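PDB 5THW: deacylase from Burkholderia multivorans, which probably hydrolyses N-carbamoyl-L-amino acids, as a zinc-dependent amidase of the peptidase M20 family. Local coordinates for residues A[87-91]-A[127-131]. Sequence-based numbering, arbitrary orientation.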
ATOM      1  N   MET A  87     -14.628   3.775 -37.012  1.00 48.85           N
ATOM      2  CA  MET A  87     -15.699   4.589 -37.567  1.00 45.54           C
ATOM      3  C   MET A  87     -15.298   5.028 -38.968  1.00 51.26           C
ATOM      4  O   MET A  87     -14.335   5.784 -39.138  1.00 54.24           O
ATOM      5  CB  MET A  87     -15.997   5.778 -36.656  1.00 38.92           C
ATOM      6  CG  MET A  87     -16.481   5.318 -35.286  1.00 55.09           C
ATOM      7  SD  MET A  87     -16.280   6.484 -33.932  1.00 54.46           S
ATOM      8  CE  MET A  87     -14.604   6.117 -33.404  1.00 57.31           C
ATOM      9  N   ARG A  88     -16.046   4.556 -39.964  1.00 43.40           N
ATOM     10  CA  ARG A  88     -15.615   4.547 -41.355  1.00 53.34           C
ATOM     11  C   ARG A  88     -16.427   5.543 -42.169  1.00 61.44           C
ATOM     12  O   ARG A  88     -17.660   5.562 -42.090  1.00 57.96           O
ATOM     13  CB  ARG A  88     -15.758   3.141 -41.943  1.00 60.72           C
ATOM     14  CG  ARG A  88     -15.346   2.998 -43.404  1.00 57.27           C
ATOM     15  CD  ARG A  88     -15.259   1.524 -43.781  1.00 55.01           C
ATOM     16  NE  ARG A  88     -15.021   1.312 -45.209  1.00 70.76           N
ATOM     17  CZ  ARG A  88     -13.862   0.929 -45.735  1.00 75.14           C
ATOM     18  NH1 ARG A  88     -12.810   0.718 -44.951  1.00 78.08           N
ATOM     19  NH2 ARG A  88     -13.757   0.755 -47.049  1.00 69.92           N
ATOM     20  N   ARG A  89     -15.733   6.367 -42.946  1.00 68.59           N
ATOM     21  CA  ARG A  89     -16.356   7.244 -43.927  1.00 59.87           C
ATOM     22  C   ARG A  89     -16.047   6.686 -45.306  1.00 61.52           C
ATOM     23  O   ARG A  89     -14.876   6.586 -45.689  1.00 71.85           O
ATOM     24  CB  ARG A  89     -15.841   8.676 -43.784  1.00 58.16           C
ATOM     25  CG  ARG A  89     -16.461   9.667 -44.747  1.00 58.86           C
ATOM     26  CD  ARG A  89     -15.923  11.063 -44.501  1.00 58.30           C
ATOM     27  NE  ARG A  89     -16.741  12.084 -45.146  1.00 54.66           N
ATOM     28  CZ  ARG A  89     -16.527  12.539 -46.374  1.00 56.63           C
ATOM     29  NH1 ARG A  89     -15.514  12.066 -47.082  1.00 57.92           N
ATOM     30  NH2 ARG A  89     -17.320  13.469 -46.886  1.00 53.66           N
ATOM     31  N   ALA A  90     -17.094   6.328 -46.045  1.00 64.66           N
ATOM     32  CA  ALA A  90     -16.923   5.636 -47.316  1.00 69.45           C
ATOM     33  C   ALA A  90     -16.141   6.491 -48.307  1.00 71.95           C
ATOM     34  O   ALA A  90     -16.168   7.725 -48.263  1.00 62.85           O
ATOM     35  CB  ALA A  90     -18.283   5.261 -47.910  1.00 69.38           C
ATOM     36  N   GLY A  91     -15.441   5.816 -49.217  1.00 74.00           N
ATOM     37  CA  GLY A  91     -14.750   6.470 -50.301  1.00 76.68           C
ATOM     38  C   GLY A  91     -15.364   6.143 -51.655  1.00 81.04           C
ATOM     39  O   GLY A  91     -16.291   5.344 -51.784  1.00 80.10           O
ATOM     40  N   ILE A 127     -14.139  14.268 -40.332  1.00 55.06           N
ATOM     41  CA  ILE A 127     -15.254  13.688 -41.077  1.00 54.38           C
ATOM     42  C   ILE A 127     -16.374  14.706 -41.250  1.00 49.41           C
ATOM     43  O   ILE A 127     -16.965  14.821 -42.330  1.00 53.81           O
ATOM     44  CB  ILE A 127     -15.733  12.395 -40.396  1.00 47.13           C
ATOM     45  CG1 ILE A 127     -14.662  11.318 -40.571  1.00 47.29           C
ATOM     46  CG2 ILE A 127     -17.063  11.928 -40.983  1.00 45.05           C
ATOM     47  CD1 ILE A 127     -14.911  10.065 -39.797  1.00 46.44           C
ATOM     48  N   ARG A 128     -16.678  15.467 -40.197  1.00 45.49           N
ATOM     49  CA  ARG A 128     -17.715  16.487 -40.309  1.00 49.02           C
ATOM     50  C   ARG A 128     -17.322  17.581 -41.301  1.00 58.75           C
ATOM     51  O   ARG A 128     -18.147  18.009 -42.120  1.00 55.45           O
ATOM     52  CB  ARG A 128     -18.005  17.093 -38.934  1.00 42.27           C
ATOM     53  CG  ARG A 128     -18.732  16.162 -37.983  1.00 47.33           C
ATOM     54  CD  ARG A 128     -18.689  16.681 -36.558  1.00 59.71           C
ATOM     55  NE  ARG A 128     -19.647  15.994 -35.695  1.00 67.20           N
ATOM     56  CZ  ARG A 128     -19.753  16.195 -34.384  1.00 67.83           C
ATOM     57  NH1 ARG A 128     -18.947  17.055 -33.770  1.00 68.62           N
ATOM     58  NH2 ARG A 128     -20.659  15.524 -33.685  1.00 66.10           N
ATOM     59  N   SER A 129     -16.056  18.014 -41.274  1.00 55.26           N
ATOM     60  CA  SER A 129     -15.625  19.078 -42.181  1.00 50.21           C
ATOM     61  C   SER A 129     -15.701  18.627 -43.635  1.00 49.72           C
ATOM     62  O   SER A 129     -16.107  19.401 -44.513  1.00 49.99           O
ATOM     63  CB  SER A 129     -14.200  19.528 -41.843  1.00 51.43           C
ATOM     64  OG  SER A 129     -14.136  20.213 -40.604  1.00 51.60           O
ATOM     65  N   LEU A 130     -15.311  17.378 -43.909  1.00 46.75           N
ATOM     66  CA  LEU A 130     -15.435  16.843 -45.262  1.00 50.76           C
ATOM     67  C   LEU A 130     -16.891  16.816 -45.712  1.00 64.82           C
ATOM     68  O   LEU A 130     -17.203  17.134 -46.868  1.00 73.33           O
ATOM     69  CB  LEU A 130     -14.826  15.446 -45.320  1.00 50.60           C
ATOM     70  CG  LEU A 130     -13.313  15.372 -45.143  1.00 56.15           C
ATOM     71  CD1 LEU A 130     -12.860  13.921 -45.069  1.00 49.44           C
ATOM     72  CD2 LEU A 130     -12.614  16.109 -46.285  1.00 60.82           C
ATOM     73  N   ASN A 131     -17.800  16.440 -44.810  1.00 59.15           N
ATOM     74  CA  ASN A 131     -19.220  16.485 -45.132  1.00 61.94           C
ATOM     75  C   ASN A 131     -19.681  17.915 -45.388  1.00 63.74           C
ATOM     76  O   ASN A 131     -20.489  18.162 -46.289  1.00 76.54           O
ATOM     77  CB  ASN A 131     -20.031  15.850 -44.004  1.00 56.20           C
ATOM     78  CG  ASN A 131     -19.751  14.377 -43.856  1.00 52.39           C
ATOM     79  OD1 ASN A 131     -19.105  13.774 -44.708  1.00 54.02           O
ATOM     80  ND2 ASN A 131     -20.246  13.784 -42.777  1.00 49.71           N
TER
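Arg89, at the end of strand 85-89, and Ile127, in helix 117-132, bring the two backbones closest, their CA atoms 7.1 Å apart. Strand residues 87-89 and helix residues 127-131 run nearly parallel, their axes 21° apart and 10.8 Å at closest approach. The arginine spans this gap with an extended chain whose CG lies anti to the backbone N (chi1 -179°). On the way its CD passes Ile127 CG2 at 3.8 Å. The guanidinium then lies with one face on Leu130, whose CB sits over its centre, 3.5 Å from CZ. At its edge, NE and NH2 both donate to Asn131 OD1, over 2.9 and 2.8 Å; the acceptor lies in the guanidinium plane, both bonds are moderately bent, and the amide plane is turned 34° from that of the guanidinium. NH2 also reaches Ile135 O beyond the helix, while Asn131 ND2 binds Ala73 O, anchoring the amide from its other end. Strand 85-89 and helix 117-132 of the M20 fold are thus joined by a side-on grip and aliphatic packing, next to strand 141-145, the Met87 side chain lying about 11 Å from that of the zinc ligand His104; aliphatic contact and two donors to a single oxygen together fix the rotation of the guanidinium.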